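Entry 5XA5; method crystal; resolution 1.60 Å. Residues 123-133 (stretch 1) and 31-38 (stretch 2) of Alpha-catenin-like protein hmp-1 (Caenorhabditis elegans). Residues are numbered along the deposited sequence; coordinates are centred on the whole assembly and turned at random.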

# COMPACT_ATOMS: atom_id res chain seq x y z
N ALA A 123 -28.45 5.77 -10.80
CA ALA A 123 -27.76 6.04 -9.54
C ALA A 123 -26.91 4.85 -9.09
O ALA A 123 -25.81 5.01 -8.57
CB ALA A 123 -28.77 6.42 -8.46
N THR A 124 -27.45 3.64 -9.28
CA THR A 124 -26.73 2.41 -8.94
C THR A 124 -25.48 2.25 -9.80
O THR A 124 -24.42 1.85 -9.32
CB THR A 124 -27.64 1.18 -9.10
OG1 THR A 124 -28.81 1.34 -8.28
CG2 THR A 124 -26.91 -0.09 -8.70
N ASN A 125 -25.62 2.55 -11.09
CA ASN A 125 -24.47 2.55 -11.99
C ASN A 125 -23.43 3.58 -11.57
O ASN A 125 -22.22 3.31 -11.61
CB ASN A 125 -24.94 2.81 -13.43
CG ASN A 125 -23.85 2.54 -14.44
OD1 ASN A 125 -23.49 1.39 -14.70
ND2 ASN A 125 -23.31 3.61 -15.02
N SER A 126 -23.89 4.76 -11.15
CA SER A 126 -22.99 5.79 -10.64
C SER A 126 -22.24 5.27 -9.42
O SER A 126 -21.05 5.55 -9.24
CB SER A 126 -23.76 7.06 -10.26
OG SER A 126 -24.38 7.65 -11.39
N GLY A 127 -22.94 4.52 -8.57
CA GLY A 127 -22.36 3.97 -7.36
C GLY A 127 -21.29 2.94 -7.67
O GLY A 127 -20.23 2.93 -7.04
N ARG A 128 -21.57 2.08 -8.65
CA ARG A 128 -20.57 1.12 -9.11
C ARG A 128 -19.31 1.82 -9.59
O ARG A 128 -18.20 1.45 -9.24
CB ARG A 128 -21.13 0.25 -10.23
CG ARG A 128 -20.10 -0.67 -10.86
CD ARG A 128 -20.75 -1.59 -11.88
NE ARG A 128 -19.77 -2.33 -12.67
CZ ARG A 128 -20.07 -3.35 -13.45
NH1 ARG A 128 -21.33 -3.77 -13.54
NH2 ARG A 128 -19.12 -3.97 -14.14
N ASN A 129 -19.49 2.85 -10.40
CA ASN A 129 -18.35 3.60 -10.92
C ASN A 129 -17.54 4.27 -9.82
O ASN A 129 -16.31 4.25 -9.87
CB ASN A 129 -18.82 4.64 -11.92
CG ASN A 129 -19.27 4.03 -13.23
OD1 ASN A 129 -18.94 2.88 -13.53
ND2 ASN A 129 -20.03 4.79 -14.00
N LEU A 130 -18.22 4.84 -8.83
CA LEU A 130 -17.55 5.54 -7.74
C LEU A 130 -16.77 4.57 -6.85
O LEU A 130 -15.61 4.82 -6.53
CB LEU A 130 -18.54 6.32 -6.87
CG LEU A 130 -18.01 6.87 -5.53
CD1 LEU A 130 -16.81 7.81 -5.71
CD2 LEU A 130 -19.12 7.55 -4.74
N LEU A 131 -17.40 3.48 -6.46
CA LEU A 131 -16.74 2.54 -5.55
C LEU A 131 -15.63 1.77 -6.28
O LEU A 131 -14.67 1.31 -5.65
CB LEU A 131 -17.76 1.58 -4.92
CG LEU A 131 -18.81 2.27 -4.02
CD1 LEU A 131 -19.64 1.23 -3.29
CD2 LEU A 131 -18.15 3.22 -3.02
N THR A 132 -15.75 1.65 -7.59
CA THR A 132 -14.68 1.06 -8.40
C THR A 132 -13.47 2.00 -8.45
O THR A 132 -12.31 1.56 -8.44
CB THR A 132 -15.17 0.76 -9.83
OG1 THR A 132 -16.11 -0.32 -9.78
CG2 THR A 132 -14.01 0.37 -10.73
N ALA A 133 -13.74 3.30 -8.52
CA ALA A 133 -12.67 4.30 -8.51
C ALA A 133 -11.99 4.33 -7.15
O ALA A 133 -10.78 4.54 -7.05
CB ALA A 133 -13.20 5.67 -8.88
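Stretch 2 31-38: QLINEVTN

Stretch 2 is helical from residue 31 to 36, continuing a helix begun earlier in the chain, and it lies almost antiparallel to the helix of stretch 1: the N-to-C directions make an angle of 172°, and the axes approach to 9.1 Å. The register follows from the nearest CA pairs, Leu 131 CA to Leu 32 CA at 5.9 Å, Arg 128 CA to Val 36 CA at 6.0 Å and Thr 132 CA to Ile 33 CA at 6.8 Å; numbering falls along one helix as it rises along the other.

Packing is chiefly apolar. Val 36, with chi1 at 74° (p), points its CA-to-CB bond toward stretch 1 and enters as a knob among Thr 124, Gly 127, Arg 128 and Leu 131. Its CG2 lies 3.8 Å from Gly 127 C and 3.8 Å from Arg 128 N, so the methyl rests on backbone. The absence of a side chain at Gly 127 matters here, since an ideal CB would stand a tight 3.4 Å from Val 36 CG2. Leu 131 also points toward its partner helix: its CD1 reaches Val 36 CB at 3.8 Å and Leu 32 O at 3.8 Å, while its CD2 meets Leu 32 CD2 at 4.1 Å.

Flanking contacts extend this seam. The CA-to-CB bond of Ile 33 points sideways, yet the end of the side chain comes nearer, bringing Ile 33 CD1 to 3.6 Å from Thr 132 OG1. Arg 128, extended with chi1 to chi3 all t, places CD 4.3 Å from Thr 37 CG2.

No hydrogen bond crosses between the stretches. Both threonine hydroxyls at this margin instead donate within their own stretch, Thr 132 OG1 to Arg 128 O at 2.8 Å and Thr 37 OG1 to Ile 33 O at 2.8 Å. The contact buries 378 Å², both sides summed.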

# COMPACT_ATOMS: atom_id res chain seq x y z
N GLN A 31 -15.52 -5.99 -0.58
CA GLN A 31 -16.72 -5.37 0.00
C GLN A 31 -17.30 -4.34 -0.93
O GLN A 31 -18.50 -4.32 -1.20
CB GLN A 31 -16.40 -4.70 1.34
CG GLN A 31 -16.07 -5.63 2.48
CD GLN A 31 -15.48 -4.88 3.66
OE1 GLN A 31 -15.94 -3.79 4.00
NE2 GLN A 31 -14.46 -5.46 4.29
N LEU A 32 -16.44 -3.46 -1.42
CA LEU A 32 -16.88 -2.35 -2.28
C LEU A 32 -17.66 -2.88 -3.48
O LEU A 32 -18.81 -2.49 -3.71
CB LEU A 32 -15.68 -1.52 -2.73
CG LEU A 32 -14.99 -0.75 -1.60
CD1 LEU A 32 -13.61 -0.25 -2.02
CD2 LEU A 32 -15.88 0.43 -1.12
N ILE A 33 -17.05 -3.80 -4.21
CA ILE A 33 -17.59 -4.29 -5.47
C ILE A 33 -18.80 -5.19 -5.27
O ILE A 33 -19.82 -5.03 -5.93
CB ILE A 33 -16.52 -5.04 -6.27
CG1 ILE A 33 -15.39 -4.09 -6.65
CG2 ILE A 33 -17.13 -5.69 -7.51
CD1 ILE A 33 -15.87 -2.74 -7.16
N ASN A 34 -18.69 -6.16 -4.36
CA ASN A 34 -19.81 -7.06 -4.14
C ASN A 34 -21.08 -6.38 -3.64
O ASN A 34 -22.18 -6.69 -4.10
CB ASN A 34 -19.42 -8.15 -3.14
CG ASN A 34 -18.51 -9.19 -3.75
OD1 ASN A 34 -18.19 -9.15 -4.94
ND2 ASN A 34 -18.10 -10.15 -2.93
N GLU A 35 -20.94 -5.46 -2.69
CA GLU A 35 -22.13 -4.88 -2.09
C GLU A 35 -22.91 -4.05 -3.10
O GLU A 35 -24.12 -4.16 -3.17
CB GLU A 35 -21.79 -4.03 -0.87
CG GLU A 35 -21.39 -4.83 0.36
CD GLU A 35 -21.00 -3.95 1.53
OE1 GLU A 35 -21.66 -2.91 1.73
OE2 GLU A 35 -20.04 -4.29 2.25
N VAL A 36 -22.21 -3.25 -3.89
CA VAL A 36 -22.90 -2.29 -4.75
C VAL A 36 -23.45 -2.96 -6.01
O VAL A 36 -24.35 -2.43 -6.65
CB VAL A 36 -21.97 -1.11 -5.13
CG1 VAL A 36 -20.93 -1.55 -6.15
CG2 VAL A 36 -22.79 0.08 -5.64
N THR A 37 -22.94 -4.14 -6.34
CA THR A 37 -23.43 -4.86 -7.51
C THR A 37 -24.41 -5.98 -7.15
O THR A 37 -24.85 -6.73 -8.02
CB THR A 37 -22.28 -5.49 -8.33
OG1 THR A 37 -21.62 -6.49 -7.55
CG2 THR A 37 -21.27 -4.43 -8.75
N ASN A 38 -24.76 -6.09 -5.87
CA ASN A 38 -25.64 -7.16 -5.41
C ASN A 38 -26.80 -6.65 -4.55
O ASN A 38 -27.22 -7.32 -3.60
CB ASN A 38 -24.85 -8.22 -4.63
CG ASN A 38 -24.06 -9.15 -5.53
OD1 ASN A 38 -22.90 -8.89 -5.86
ND2 ASN A 38 -24.68 -10.25 -5.93